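Local coordinates for protein soluble lytic transglycosylase B3 (Pseudomonas aeruginosa, PDB 5ANZ) that probably cleaves the glycan strands of peptidoglycan by lytic transglycosylation during turnover of the bacterial cell wall, and binds a calcium ion, at residues His174-Ala179 with Ile208-Asn213; Gly62-Gln67 with Ala180-Gln185; Gly203-Ile208 with Ala236-Tyr241; Ala54-Ala59 with Thr68-Phe73. All coordinates share one frame; numbering follows the deposited sequence.

Interaction 1: His174-Ala179 with Ile208-Asn213; sequences HAQLLA and IPTTHN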
loop_
_atom_site.group_PDB
_atom_site.type_symbol
_atom_site.label_atom_id
_atom_site.label_comp_id
_atom_site.label_asym_id
_atom_site.label_seq_id
_atom_site.Cartn_x
_atom_site.Cartn_y
_atom_site.Cartn_z
ATOM N N HIS A 174 -18.607 -10.247 -0.109
ATOM C CA HIS A 174 -19.697 -10.575 0.808
ATOM C C HIS A 174 -19.345 -10.174 2.234
ATOM O O HIS A 174 -20.163 -9.593 2.944
ATOM C CB HIS A 174 -20.031 -12.076 0.757
ATOM C CG HIS A 174 -20.948 -12.452 -0.366
ATOM N ND1 HIS A 174 -20.489 -12.778 -1.626
ATOM C CD2 HIS A 174 -22.299 -12.553 -0.420
ATOM C CE1 HIS A 174 -21.518 -13.064 -2.404
ATOM N NE2 HIS A 174 -22.627 -12.934 -1.698
ATOM N N ALA A 175 -18.125 -10.490 2.650
ATOM C CA ALA A 175 -17.675 -10.169 3.996
ATOM C C ALA A 175 -17.642 -8.658 4.237
ATOM O O ALA A 175 -18.075 -8.169 5.278
ATOM C CB ALA A 175 -16.308 -10.776 4.246
ATOM N N GLN A 176 -17.103 -7.913 3.280
ATOM C CA GLN A 176 -17.018 -6.475 3.441
ATOM C C GLN A 176 -18.397 -5.846 3.378
ATOM O O GLN A 176 -18.658 -4.846 4.049
ATOM C CB GLN A 176 -16.108 -5.875 2.373
ATOM C CG GLN A 176 -14.694 -6.386 2.477
ATOM C CD GLN A 176 -14.074 -6.111 3.835
ATOM O OE1 GLN A 176 -14.312 -5.069 4.439
ATOM N NE2 GLN A 176 -13.256 -7.052 4.320
ATOM N N LEU A 177 -19.285 -6.430 2.573
ATOM C CA LEU A 177 -20.620 -5.869 2.397
ATOM C C LEU A 177 -21.424 -6.001 3.693
ATOM O O LEU A 177 -22.105 -5.071 4.109
ATOM C CB LEU A 177 -21.351 -6.560 1.240
ATOM C CG LEU A 177 -22.769 -6.071 0.932
ATOM C CD1 LEU A 177 -22.806 -4.562 0.691
ATOM C CD2 LEU A 177 -23.298 -6.810 -0.274
ATOM N N LEU A 178 -21.325 -7.154 4.348
ATOM C CA LEU A 178 -21.976 -7.308 5.642
ATOM C C LEU A 178 -21.402 -6.309 6.653
ATOM O O LEU A 178 -22.136 -5.710 7.444
ATOM C CB LEU A 178 -21.825 -8.740 6.154
ATOM C CG LEU A 178 -22.797 -9.117 7.264
ATOM C CD1 LEU A 178 -24.227 -9.097 6.740
ATOM C CD2 LEU A 178 -22.446 -10.476 7.840
ATOM N N ALA A 179 -20.090 -6.106 6.597
ATOM C CA ALA A 179 -19.430 -5.207 7.528
ATOM C C ALA A 179 -19.881 -3.768 7.283
ATOM O O ALA A 179 -20.102 -3.012 8.229
ATOM C CB ALA A 179 -17.916 -5.332 7.404
ATOM N N ILE A 208 -11.160 -0.497 4.211
ATOM C CA ILE A 208 -12.275 -1.387 3.867
ATOM C C ILE A 208 -13.143 -1.554 5.122
ATOM O O ILE A 208 -12.689 -1.293 6.233
ATOM C CB ILE A 208 -11.791 -2.755 3.343
ATOM C CG1 ILE A 208 -10.943 -3.471 4.395
ATOM C CG2 ILE A 208 -11.000 -2.588 2.049
ATOM C CD1 ILE A 208 -10.465 -4.866 3.954
ATOM N N PRO A 209 -14.405 -1.964 4.946
ATOM C CA PRO A 209 -15.326 -2.017 6.086
ATOM C C PRO A 209 -14.807 -2.791 7.310
ATOM O O PRO A 209 -14.944 -2.285 8.431
ATOM C CB PRO A 209 -16.558 -2.693 5.483
ATOM C CG PRO A 209 -16.570 -2.128 4.044
ATOM C CD PRO A 209 -15.104 -2.138 3.660
ATOM N N THR A 210 -14.231 -3.977 7.126
ATOM C CA THR A 210 -13.782 -4.723 8.303
ATOM C C THR A 210 -12.635 -3.973 9.017
ATOM O O THR A 210 -12.534 -4.010 10.248
ATOM C CB THR A 210 -13.346 -6.169 7.947
ATOM O OG1 THR A 210 -12.299 -6.137 6.970
ATOM C CG2 THR A 210 -14.535 -6.979 7.418
ATOM N N THR A 211 -11.785 -3.267 8.265
ATOM C CA THR A 211 -10.750 -2.466 8.902
ATOM C C THR A 211 -11.345 -1.278 9.660
ATOM O O THR A 211 -10.926 -0.949 10.771
ATOM C CB THR A 211 -9.719 -1.953 7.859
ATOM O OG1 THR A 211 -9.075 -3.083 7.263
ATOM C CG2 THR A 211 -8.693 -1.040 8.512
ATOM N N HIS A 212 -12.347 -0.636 9.070
ATOM C CA HIS A 212 -13.068 0.403 9.780
ATOM C C HIS A 212 -13.626 -0.136 11.102
ATOM O O HIS A 212 -13.458 0.483 12.158
ATOM C CB HIS A 212 -14.212 0.955 8.914
ATOM C CG HIS A 212 -15.082 1.941 9.627
ATOM N ND1 HIS A 212 -14.906 3.303 9.515
ATOM C CD2 HIS A 212 -16.119 1.754 10.480
ATOM C CE1 HIS A 212 -15.805 3.915 10.268
ATOM N NE2 HIS A 212 -16.552 3.011 10.851
ATOM N N ASN A 213 -14.262 -1.297 11.051
ATOM C CA ASN A 213 -14.937 -1.799 12.236
ATOM C C ASN A 213 -13.977 -2.190 13.363
ATOM O O ASN A 213 -14.372 -2.199 14.529
ATOM C CB ASN A 213 -15.845 -2.976 11.860
ATOM C CG ASN A 213 -17.131 -2.518 11.190
ATOM O OD1 ASN A 213 -17.458 -1.326 11.209
ATOM N ND2 ASN A 213 -17.884 -3.460 10.625
#
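Ala179 and Pro209 mark the nearest approach of the two backbones, with CA atoms 5.4 Å apart, where helix 170-186 meets the first turn of helix 209-215. The axes of the short helical segments pass 8.7 Å from each other and their N-to-C directions differ by 45°. Small, apolar groups meet at this point, Ala179 CB resting 3.5 Å from Pro209 CB. Beside them, Gln176 illustrates how one primary amide can hold one residue through both its polar ends. Its chain bends at chi2 (-58°) and crosses Thr210 at about a right angle. Gln176 OE1 accepts the backbone N of Thr210 at 2.9 Å, on a lone pair in the carbonyl plane. Its other end, NE2, donates to Thr210 OG1 at 3.0 Å, with the hydroxyl oxygen lying in the amide plane. This pair of bonds fixes the rotation of the amide. Apolar atoms flank the same group: Pro209 CD comes to 3.1 Å from Gln176 OE1, and Ile208 CD1 to 3.6 Å from NE2. One turn further on, Asn213 ND2 reaches Ala179 O in a longer bond of 3.3 Å, approaching from above the carbonyl plane. Ile208 stands at the N-cap position, and Gln176 OE1 takes up the N-H of Thr210 in the first turn. This turn belongs to a sugar site, since Ile208 and Thr211 bind N-acetyl-D-glucosamine in this protein.

Interaction 2: Gly62-Gln67 with Ala180-Gln185; sequences GGIDAQ and ALKILQ
Gln185 NE2 donates to the backbone oxygen of Gly63 at 2.8 Å, the shortest polar bond between the two segments. The acceptor lies in the tight connection of a helical hairpin, between helices 48-61 and 66-73: Gly63 ends the first helix in a Schellman motif, and Asp65 is the N-cap of the second. The amide of Gln185 therefore reads both halves of the turn, because its OE1 accepts the backbone N of Asp65 at 2.9 Å. Neither bond lies exactly in plane; Gln185 NE2 is tilted 22° from the carbonyl plane of Gly63. Gln185 CG stands anti to its backbone N (chi1 -179°), and the chain then bends at chi2, ahead of the amide that spans the two peptide groups. The positive phi of Gly63, 102°, is that of the Schellman motif and suits a residue without a side chain.

Asp65 OD1 approaches Gln185 OE1 to 3.1 Å, but both are acceptors and do not bond. OD1 is instead hydrogen-bonded to Thr68 OG1 in the first turn of helix 66-73. Beside the polar bonds, Ile64 supplies the apolar share. Its side chain crosses those of Leu181 and Lys182 at about right angles, and Leu181 in turn packs on Phe55 and Phe69. The extended chain of Lys182 runs past the turn, its CE 3.8 Å from Gly62 O. The tip of Ile64 meets the helix with CD1, 3.6 Å from Lys182 CG and 3.7 Å from Leu181 CB.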
loop_
_atom_site.group_PDB
_atom_site.type_symbol
_atom_site.label_atom_id
_atom_site.label_comp_id
_atom_site.label_asym_id
_atom_site.label_seq_id
_atom_site.Cartn_x
_atom_site.Cartn_y
_atom_site.Cartn_z
ATOM N N GLY A 62 -27.361 -12.059 9.910
ATOM C CA GLY A 62 -26.120 -11.511 10.425
ATOM C C GLY A 62 -26.313 -10.327 11.354
ATOM O O GLY A 62 -25.340 -9.718 11.794
ATOM N N GLY A 63 -27.566 -9.991 11.647
ATOM C CA GLY A 63 -27.862 -8.907 12.569
ATOM C C GLY A 63 -28.275 -7.583 11.946
ATOM O O GLY A 63 -28.594 -6.634 12.659
ATOM N N ILE A 64 -28.269 -7.500 10.620
ATOM C CA ILE A 64 -28.755 -6.299 9.950
ATOM C C ILE A 64 -30.285 -6.259 9.958
ATOM O O ILE A 64 -30.942 -7.276 9.715
ATOM C CB ILE A 64 -28.255 -6.213 8.497
ATOM C CG1 ILE A 64 -26.726 -6.288 8.455
ATOM C CG2 ILE A 64 -28.768 -4.941 7.831
ATOM C CD1 ILE A 64 -26.047 -5.314 9.390
ATOM N N ASP A 65 -30.853 -5.089 10.237
ATOM C CA ASP A 65 -32.306 -4.972 10.266
ATOM C C ASP A 65 -32.864 -4.441 8.947
ATOM O O ASP A 65 -32.161 -3.823 8.145
ATOM C CB ASP A 65 -32.768 -4.101 11.441
ATOM C CG ASP A 65 -32.131 -2.727 11.456
ATOM O OD1 ASP A 65 -31.670 -2.258 10.397
ATOM O OD2 ASP A 65 -32.106 -2.106 12.542
ATOM N N ALA A 66 -34.150 -4.699 8.741
ATOM C CA ALA A 66 -34.802 -4.480 7.460
ATOM C C ALA A 66 -34.702 -3.047 6.945
ATOM O O ALA A 66 -34.416 -2.836 5.769
ATOM C CB ALA A 66 -36.253 -4.892 7.559
ATOM N N GLN A 67 -34.963 -2.069 7.809
ATOM C CA GLN A 67 -34.902 -0.674 7.392
ATOM C C GLN A 67 -33.520 -0.335 6.857
ATOM O O GLN A 67 -33.390 0.333 5.829
ATOM C CB GLN A 67 -35.253 0.269 8.543
ATOM C CG GLN A 67 -35.217 1.744 8.145
ATOM C CD GLN A 67 -35.371 2.689 9.327
ATOM O OE1 GLN A 67 -36.473 3.149 9.631
ATOM N NE2 GLN A 67 -34.261 2.987 9.994
ATOM N N ALA A 180 -20.013 -3.395 6.016
ATOM C CA ALA A 180 -20.513 -2.065 5.658
ATOM C C ALA A 180 -21.933 -1.825 6.170
ATOM O O ALA A 180 -22.240 -0.741 6.658
ATOM C CB ALA A 180 -20.467 -1.858 4.145
ATOM N N LEU A 181 -22.801 -2.826 6.051
ATOM C CA LEU A 181 -24.175 -2.664 6.520
ATOM C C LEU A 181 -24.209 -2.431 8.029
ATOM O O LEU A 181 -25.070 -1.704 8.521
ATOM C CB LEU A 181 -25.034 -3.884 6.144
ATOM C CG LEU A 181 -25.351 -4.017 4.644
ATOM C CD1 LEU A 181 -25.896 -5.408 4.318
ATOM C CD2 LEU A 181 -26.368 -2.956 4.236
ATOM N N LYS A 182 -23.272 -3.032 8.763
ATOM C CA LYS A 182 -23.210 -2.831 10.205
ATOM C C LYS A 182 -22.810 -1.403 10.543
ATOM O O LYS A 182 -23.289 -0.834 11.536
ATOM C CB LYS A 182 -22.234 -3.817 10.854
ATOM C CG LYS A 182 -22.647 -5.262 10.676
ATOM C CD LYS A 182 -21.725 -6.209 11.437
ATOM C CE LYS A 182 -22.210 -7.652 11.323
ATOM N NZ LYS A 182 -21.177 -8.637 11.764
ATOM N N ILE A 183 -21.934 -0.836 9.718
ATOM C CA ILE A 183 -21.541 0.556 9.853
ATOM C C ILE A 183 -22.751 1.471 9.659
ATOM O O ILE A 183 -22.975 2.398 10.445
ATOM C CB ILE A 183 -20.444 0.925 8.852
ATOM C CG1 ILE A 183 -19.183 0.097 9.139
ATOM C CG2 ILE A 183 -20.151 2.425 8.938
ATOM C CD1 ILE A 183 -18.052 0.308 8.120
ATOM N N LEU A 184 -23.549 1.193 8.634
ATOM C CA LEU A 184 -24.785 1.955 8.428
ATOM C C LEU A 184 -25.752 1.773 9.587
ATOM O O LEU A 184 -26.362 2.728 10.045
ATOM C CB LEU A 184 -25.469 1.552 7.122
ATOM C CG LEU A 184 -24.628 1.869 5.887
ATOM C CD1 LEU A 184 -25.331 1.425 4.619
ATOM C CD2 LEU A 184 -24.298 3.375 5.847
ATOM N N GLN A 185 -25.893 0.539 10.055
ATOM C CA GLN A 185 -26.783 0.242 11.170
ATOM C C GLN A 185 -26.369 1.024 12.420
ATOM O O GLN A 185 -27.221 1.516 13.162
ATOM C CB GLN A 185 -26.786 -1.265 11.445
ATOM C CG GLN A 185 -27.692 -1.686 12.576
ATOM C CD GLN A 185 -28.362 -3.014 12.299
ATOM O OE1 GLN A 185 -28.854 -3.251 11.197
ATOM N NE2 GLN A 185 -28.380 -3.891 13.293
#

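Interaction 3: Gly203-Ile208 with Ala236-Tyr241; sequences GQTQFI and ASTANY
Phe207 and Tyr241 form the aromatic part of this contact, in which a loop is laid against a helix by van der Waals contact. Their ring centroids are 5.6 Å apart and the planes are inclined by 41°, an oblique pairing. Among the apolar contacts, Phe207 CZ points at the helix and lies 3.9 Å from Tyr241 CB, while its neighbour CE2 is 3.8 Å from Ser237 CB. Thr205 adds a methyl, CG2, set 3.5 Å from Thr238 OG1 as the two side chains slide past each other in opposite directions.

Polar atoms touch the Phe207 ring as well. Ser237 O meets its edge in plane, 3.6 Å from Phe207 CZ. Over one face stands Thr205 OG1, 3.3 Å above the plane and offset toward the rim; chi1 of 58° puts this oxygen between its own backbone N and carbonyl carbon, and it accepts a weak bond from the backbone N of Phe207. The hydroxyls find partners beyond the contact, Ser237 OG with Asp233 O and Val217 N, Thr238 OG1 with Ala234 O, and Tyr241 OH with Lys325 O.

Two sites flank the interface. Asp233, on the same helix as Ser237, is a calcium ligand, whereas Thr205 O is hydrogen-bonded to Tyr326 OH. Phe207 also packs on Tyr326, which with Ile208 and Thr211 binds N-acetyl-D-glucosamine in this protein, so the contact borders the sugar site of the lysozyme-like domain.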
loop_
_atom_site.group_PDB
_atom_site.type_symbol
_atom_site.label_atom_id
_atom_site.label_comp_id
_atom_site.label_asym_id
_atom_site.label_seq_id
_atom_site.Cartn_x
_atom_site.Cartn_y
_atom_site.Cartn_z
ATOM N N GLY A 203 -13.847 6.408 2.181
ATOM C CA GLY A 203 -13.622 7.673 2.853
ATOM C C GLY A 203 -12.195 8.196 2.791
ATOM O O GLY A 203 -11.458 7.895 1.868
ATOM N N GLN A 204 -11.835 8.999 3.784
ATOM C CA GLN A 204 -10.563 9.703 3.742
ATOM C C GLN A 204 -9.416 8.764 4.026
ATOM O O GLN A 204 -8.302 8.982 3.540
ATOM C CB GLN A 204 -10.543 10.851 4.737
ATOM C CG GLN A 204 -11.686 11.831 4.511
ATOM C CD GLN A 204 -11.388 13.210 5.022
ATOM O OE1 GLN A 204 -10.232 13.617 5.098
ATOM N NE2 GLN A 204 -12.441 13.960 5.366
ATOM N N THR A 205 -9.692 7.722 4.804
ATOM C CA THR A 205 -8.649 6.774 5.187
ATOM C C THR A 205 -8.497 5.624 4.177
ATOM O O THR A 205 -7.505 4.890 4.205
ATOM C CB THR A 205 -8.958 6.170 6.564
ATOM O OG1 THR A 205 -10.239 5.538 6.501
ATOM C CG2 THR A 205 -8.995 7.263 7.629
ATOM N N GLN A 206 -9.507 5.441 3.329
ATOM C CA GLN A 206 -9.600 4.294 2.416
ATOM C C GLN A 206 -9.508 2.963 3.155
ATOM O O GLN A 206 -8.945 1.986 2.646
ATOM C CB GLN A 206 -8.535 4.393 1.322
ATOM C CG GLN A 206 -8.772 5.613 0.407
ATOM C CD GLN A 206 -9.939 5.410 -0.551
ATOM O OE1 GLN A 206 -9.852 4.615 -1.501
ATOM N NE2 GLN A 206 -11.038 6.117 -0.305
ATOM N N PHE A 207 -10.108 2.926 4.348
ATOM C CA PHE A 207 -10.327 1.664 5.065
ATOM C C PHE A 207 -11.385 0.808 4.371
ATOM O O PHE A 207 -12.451 1.331 4.047
ATOM C CB PHE A 207 -10.847 1.918 6.476
ATOM C CG PHE A 207 -9.828 2.409 7.481
ATOM C CD1 PHE A 207 -8.479 2.520 7.175
ATOM C CD2 PHE A 207 -10.258 2.708 8.777
ATOM C CE1 PHE A 207 -7.571 2.943 8.155
ATOM C CE2 PHE A 207 -9.362 3.116 9.762
ATOM C CZ PHE A 207 -8.024 3.231 9.455
ATOM N N ILE A 208 -11.160 -0.497 4.211
ATOM C CA ILE A 208 -12.275 -1.387 3.867
ATOM C C ILE A 208 -13.143 -1.554 5.122
ATOM O O ILE A 208 -12.689 -1.293 6.233
ATOM C CB ILE A 208 -11.791 -2.755 3.343
ATOM C CG1 ILE A 208 -10.943 -3.471 4.395
ATOM C CG2 ILE A 208 -11.000 -2.588 2.049
ATOM C CD1 ILE A 208 -10.465 -4.866 3.954
ATOM N N ALA A 236 -7.296 10.340 13.543
ATOM C CA ALA A 236 -7.125 9.449 14.688
ATOM C C ALA A 236 -7.217 7.995 14.248
ATOM O O ALA A 236 -6.495 7.137 14.786
ATOM C CB ALA A 236 -8.158 9.749 15.748
ATOM N N SER A 237 -8.105 7.712 13.290
ATOM C CA SER A 237 -8.256 6.357 12.781
ATOM C C SER A 237 -6.978 5.894 12.097
ATOM O O SER A 237 -6.528 4.765 12.297
ATOM C CB SER A 237 -9.443 6.260 11.806
ATOM O OG SER A 237 -10.658 6.573 12.462
ATOM N N THR A 238 -6.389 6.771 11.294
ATOM C CA THR A 238 -5.151 6.448 10.600
ATOM C C THR A 238 -4.056 6.129 11.603
ATOM O O THR A 238 -3.318 5.152 11.443
ATOM C CB THR A 238 -4.722 7.608 9.708
ATOM O OG1 THR A 238 -5.761 7.859 8.753
ATOM C CG2 THR A 238 -3.402 7.282 8.970
ATOM N N ALA A 239 -3.957 6.957 12.638
ATOM C CA ALA A 239 -2.926 6.783 13.656
ATOM C C ALA A 239 -3.139 5.488 14.424
ATOM O O ALA A 239 -2.195 4.765 14.722
ATOM C CB ALA A 239 -2.922 7.974 14.620
ATOM N N ASN A 240 -4.390 5.210 14.764
ATOM C CA ASN A 240 -4.717 3.985 15.486
ATOM C C ASN A 240 -4.279 2.736 14.691
ATOM O O ASN A 240 -3.739 1.768 15.246
ATOM C CB ASN A 240 -6.224 3.952 15.768
ATOM C CG ASN A 240 -6.606 2.841 16.698
ATOM O OD1 ASN A 240 -5.985 2.656 17.732
ATOM N ND2 ASN A 240 -7.630 2.086 16.337
ATOM N N TYR A 241 -4.506 2.761 13.386
ATOM C CA TYR A 241 -4.139 1.641 12.518
ATOM C C TYR A 241 -2.609 1.533 12.399
ATOM O O TYR A 241 -2.046 0.433 12.476
ATOM C CB TYR A 241 -4.795 1.798 11.133
ATOM C CG TYR A 241 -4.611 0.610 10.200
ATOM C CD1 TYR A 241 -3.472 0.475 9.422
ATOM C CD2 TYR A 241 -5.589 -0.368 10.097
ATOM C CE1 TYR A 241 -3.312 -0.605 8.569
ATOM C CE2 TYR A 241 -5.433 -1.450 9.253
ATOM C CZ TYR A 241 -4.300 -1.562 8.490
ATOM O OH TYR A 241 -4.155 -2.637 7.641
#

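Interaction 4: Ala54-Ala59 with Thr68-Phe73; sequences AFRQQA and TFDRAF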
loop_
_atom_site.group_PDB
_atom_site.type_symbol
_atom_site.label_atom_id
_atom_site.label_comp_id
_atom_site.label_asym_id
_atom_site.label_seq_id
_atom_site.Cartn_x
_atom_site.Cartn_y
_atom_site.Cartn_z
ATOM N N ALA A 54 -31.672 -13.014 -1.875
ATOM C CA ALA A 54 -31.019 -14.128 -1.199
ATOM C C ALA A 54 -29.989 -13.604 -0.203
ATOM O O ALA A 54 -29.872 -14.129 0.906
ATOM C CB ALA A 54 -30.364 -15.068 -2.209
ATOM N N PHE A 55 -29.252 -12.564 -0.590
ATOM C CA PHE A 55 -28.284 -11.969 0.326
ATOM C C PHE A 55 -28.987 -11.285 1.499
ATOM O O PHE A 55 -28.458 -11.240 2.604
ATOM C CB PHE A 55 -27.374 -10.963 -0.385
ATOM C CG PHE A 55 -26.440 -10.244 0.550
ATOM C CD1 PHE A 55 -25.416 -10.929 1.197
ATOM C CD2 PHE A 55 -26.601 -8.896 0.806
ATOM C CE1 PHE A 55 -24.560 -10.267 2.071
ATOM C CE2 PHE A 55 -25.751 -8.232 1.678
ATOM C CZ PHE A 55 -24.729 -8.927 2.316
ATOM N N ARG A 56 -30.186 -10.759 1.261
ATOM C CA ARG A 56 -30.920 -10.071 2.316
ATOM C C ARG A 56 -31.187 -11.039 3.469
ATOM O O ARG A 56 -31.173 -10.646 4.638
ATOM C CB ARG A 56 -32.232 -9.486 1.773
ATOM C CG ARG A 56 -33.026 -8.611 2.753
ATOM C CD ARG A 56 -34.281 -8.057 2.061
ATOM N NE ARG A 56 -34.927 -6.955 2.774
ATOM C CZ ARG A 56 -35.979 -7.101 3.575
ATOM N NH1 ARG A 56 -36.493 -8.303 3.777
ATOM N NH2 ARG A 56 -36.518 -6.048 4.181
ATOM N N GLN A 57 -31.414 -12.305 3.135
ATOM C CA GLN A 57 -31.571 -13.337 4.150
ATOM C C GLN A 57 -30.302 -13.483 4.990
ATOM O O GLN A 57 -30.371 -13.606 6.211
ATOM C CB GLN A 57 -31.946 -14.674 3.509
ATOM C CG GLN A 57 -33.363 -14.709 2.966
ATOM C CD GLN A 57 -34.406 -14.494 4.054
ATOM O OE1 GLN A 57 -34.176 -14.815 5.221
ATOM N NE2 GLN A 57 -35.554 -13.940 3.676
ATOM N N GLN A 58 -29.141 -13.446 4.343
ATOM C CA GLN A 58 -27.880 -13.587 5.064
ATOM C C GLN A 58 -27.588 -12.363 5.925
ATOM O O GLN A 58 -27.015 -12.482 7.008
ATOM C CB GLN A 58 -26.729 -13.825 4.084
ATOM C CG GLN A 58 -26.859 -15.122 3.308
ATOM C CD GLN A 58 -25.814 -15.260 2.230
ATOM O OE1 GLN A 58 -25.562 -14.326 1.470
ATOM N NE2 GLN A 58 -25.192 -16.430 2.157
ATOM N N ALA A 59 -27.966 -11.184 5.435
ATOM C CA ALA A 59 -27.774 -9.956 6.196
ATOM C C ALA A 59 -28.658 -9.933 7.443
ATOM O O ALA A 59 -28.201 -9.557 8.527
ATOM C CB ALA A 59 -28.048 -8.734 5.320
ATOM N N THR A 68 -32.488 -0.805 7.551
ATOM C CA THR A 68 -31.106 -0.520 7.155
ATOM C C THR A 68 -30.786 -1.107 5.788
ATOM O O THR A 68 -30.210 -0.437 4.922
ATOM C CB THR A 68 -30.103 -1.074 8.182
ATOM O OG1 THR A 68 -30.310 -0.431 9.443
ATOM C CG2 THR A 68 -28.649 -0.841 7.718
ATOM N N PHE A 69 -31.152 -2.370 5.601
ATOM C CA PHE A 69 -30.876 -3.059 4.351
ATOM C C PHE A 69 -31.589 -2.379 3.178
ATOM O O PHE A 69 -30.971 -2.081 2.154
ATOM C CB PHE A 69 -31.299 -4.532 4.446
ATOM C CG PHE A 69 -30.888 -5.351 3.261
ATOM C CD1 PHE A 69 -31.640 -5.338 2.096
ATOM C CD2 PHE A 69 -29.731 -6.117 3.299
ATOM C CE1 PHE A 69 -31.250 -6.077 0.995
ATOM C CE2 PHE A 69 -29.341 -6.863 2.203
ATOM C CZ PHE A 69 -30.103 -6.844 1.048
ATOM N N ASP A 70 -32.891 -2.135 3.331
ATOM C CA ASP A 70 -33.672 -1.560 2.244
ATOM C C ASP A 70 -33.229 -0.131 1.932
ATOM O O ASP A 70 -33.173 0.271 0.772
ATOM C CB ASP A 70 -35.163 -1.605 2.583
ATOM C CG ASP A 70 -35.673 -3.031 2.769
ATOM O OD1 ASP A 70 -35.016 -3.977 2.275
ATOM O OD2 ASP A 70 -36.729 -3.207 3.413
ATOM N N ARG A 71 -32.905 0.626 2.975
ATOM C CA ARG A 71 -32.364 1.975 2.821
ATOM C C ARG A 71 -31.053 1.938 2.028
ATOM O O ARG A 71 -30.819 2.736 1.118
ATOM C CB ARG A 71 -32.140 2.595 4.200
ATOM C CG ARG A 71 -31.759 4.056 4.218
ATOM C CD ARG A 71 -31.262 4.425 5.609
ATOM N NE ARG A 71 -31.013 5.854 5.781
ATOM C CZ ARG A 71 -29.822 6.384 6.055
ATOM N NH1 ARG A 71 -28.753 5.603 6.194
ATOM N NH2 ARG A 71 -29.702 7.698 6.203
ATOM N N ALA A 72 -30.211 0.982 2.385
ATOM C CA ALA A 72 -28.897 0.827 1.774
ATOM C C ALA A 72 -28.970 0.390 0.310
ATOM O O ALA A 72 -28.116 0.758 -0.500
ATOM C CB ALA A 72 -28.076 -0.171 2.572
ATOM N N PHE A 73 -29.983 -0.403 -0.030
ATOM C CA PHE A 73 -30.083 -0.954 -1.378
ATOM C C PHE A 73 -31.064 -0.216 -2.279
ATOM O O PHE A 73 -31.235 -0.588 -3.433
ATOM C CB PHE A 73 -30.454 -2.438 -1.310
ATOM C CG PHE A 73 -29.264 -3.332 -1.133
ATOM C CD1 PHE A 73 -28.787 -3.629 0.134
ATOM C CD2 PHE A 73 -28.584 -3.826 -2.232
ATOM C CE1 PHE A 73 -27.664 -4.435 0.297
ATOM C CE2 PHE A 73 -27.460 -4.638 -2.066
ATOM C CZ PHE A 73 -27.010 -4.940 -0.800
#
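Arg56 lies across one face of the Phe69 ring, and the orientation of these two side chains is the core of the interface. Arg56 CG makes a CH-pi contact 3.6 Å from the ring centroid, only 15° off the normal, and CB comes to 3.5 Å from Phe69 CZ. On the opposite face, Phe73 CD1 stands 3.5 Å above the centre of the ring, which thus lies between the aliphatic chain of Arg56 and a ring carbon of Phe73 from its own helical segment. Phe55 closes the rim: its CD2 lies in the Phe69 plane, 3.7 Å from CE2. Ala59 CB fills in beside Phe69 CD2 at the same separation.

The extended Arg56 chain, with CG anti to the backbone N (chi1 -174°), carries its guanidinium past the ring to Asp70. There the guanidinium and carboxylate planes are nearly coplanar, and the grip is side-on: Arg56 NE bonds Asp70 OD1 at 3.0 Å on the syn lone pair, and NH2 bonds OD2 at 3.0 Å. The guanidinium itself stands almost perpendicular to the Phe69 ring. An aromatic interior bordered by a salt bridge thus joins helices 48-61 and 66-73, whose segment axes run at 137°, into an open antiparallel helical hairpin.

How the interactions relate
From the N terminus, interaction 4 closes the first and shortest loop, folding 68-73 back onto 54-59. The connection inside that loop, 62-67, reaches over a hundred residues ahead to 180-185, so interaction 2 crosses interaction 4; a probable hydrogen bond from Ile64 N to Ala59 O links them. Helix 170-186 is the shared spine: its earlier part makes interaction 1 and its later part interaction 2, and these two cross as well. Interaction 1 crosses interaction 3 in turn, and the two share Ile208, passing the connection on to helix 231-244. No loop nests inside another. Interactions 3 and 4, in series, do not touch; together the four tie the N-terminal hairpin stepwise to the sugar-site region.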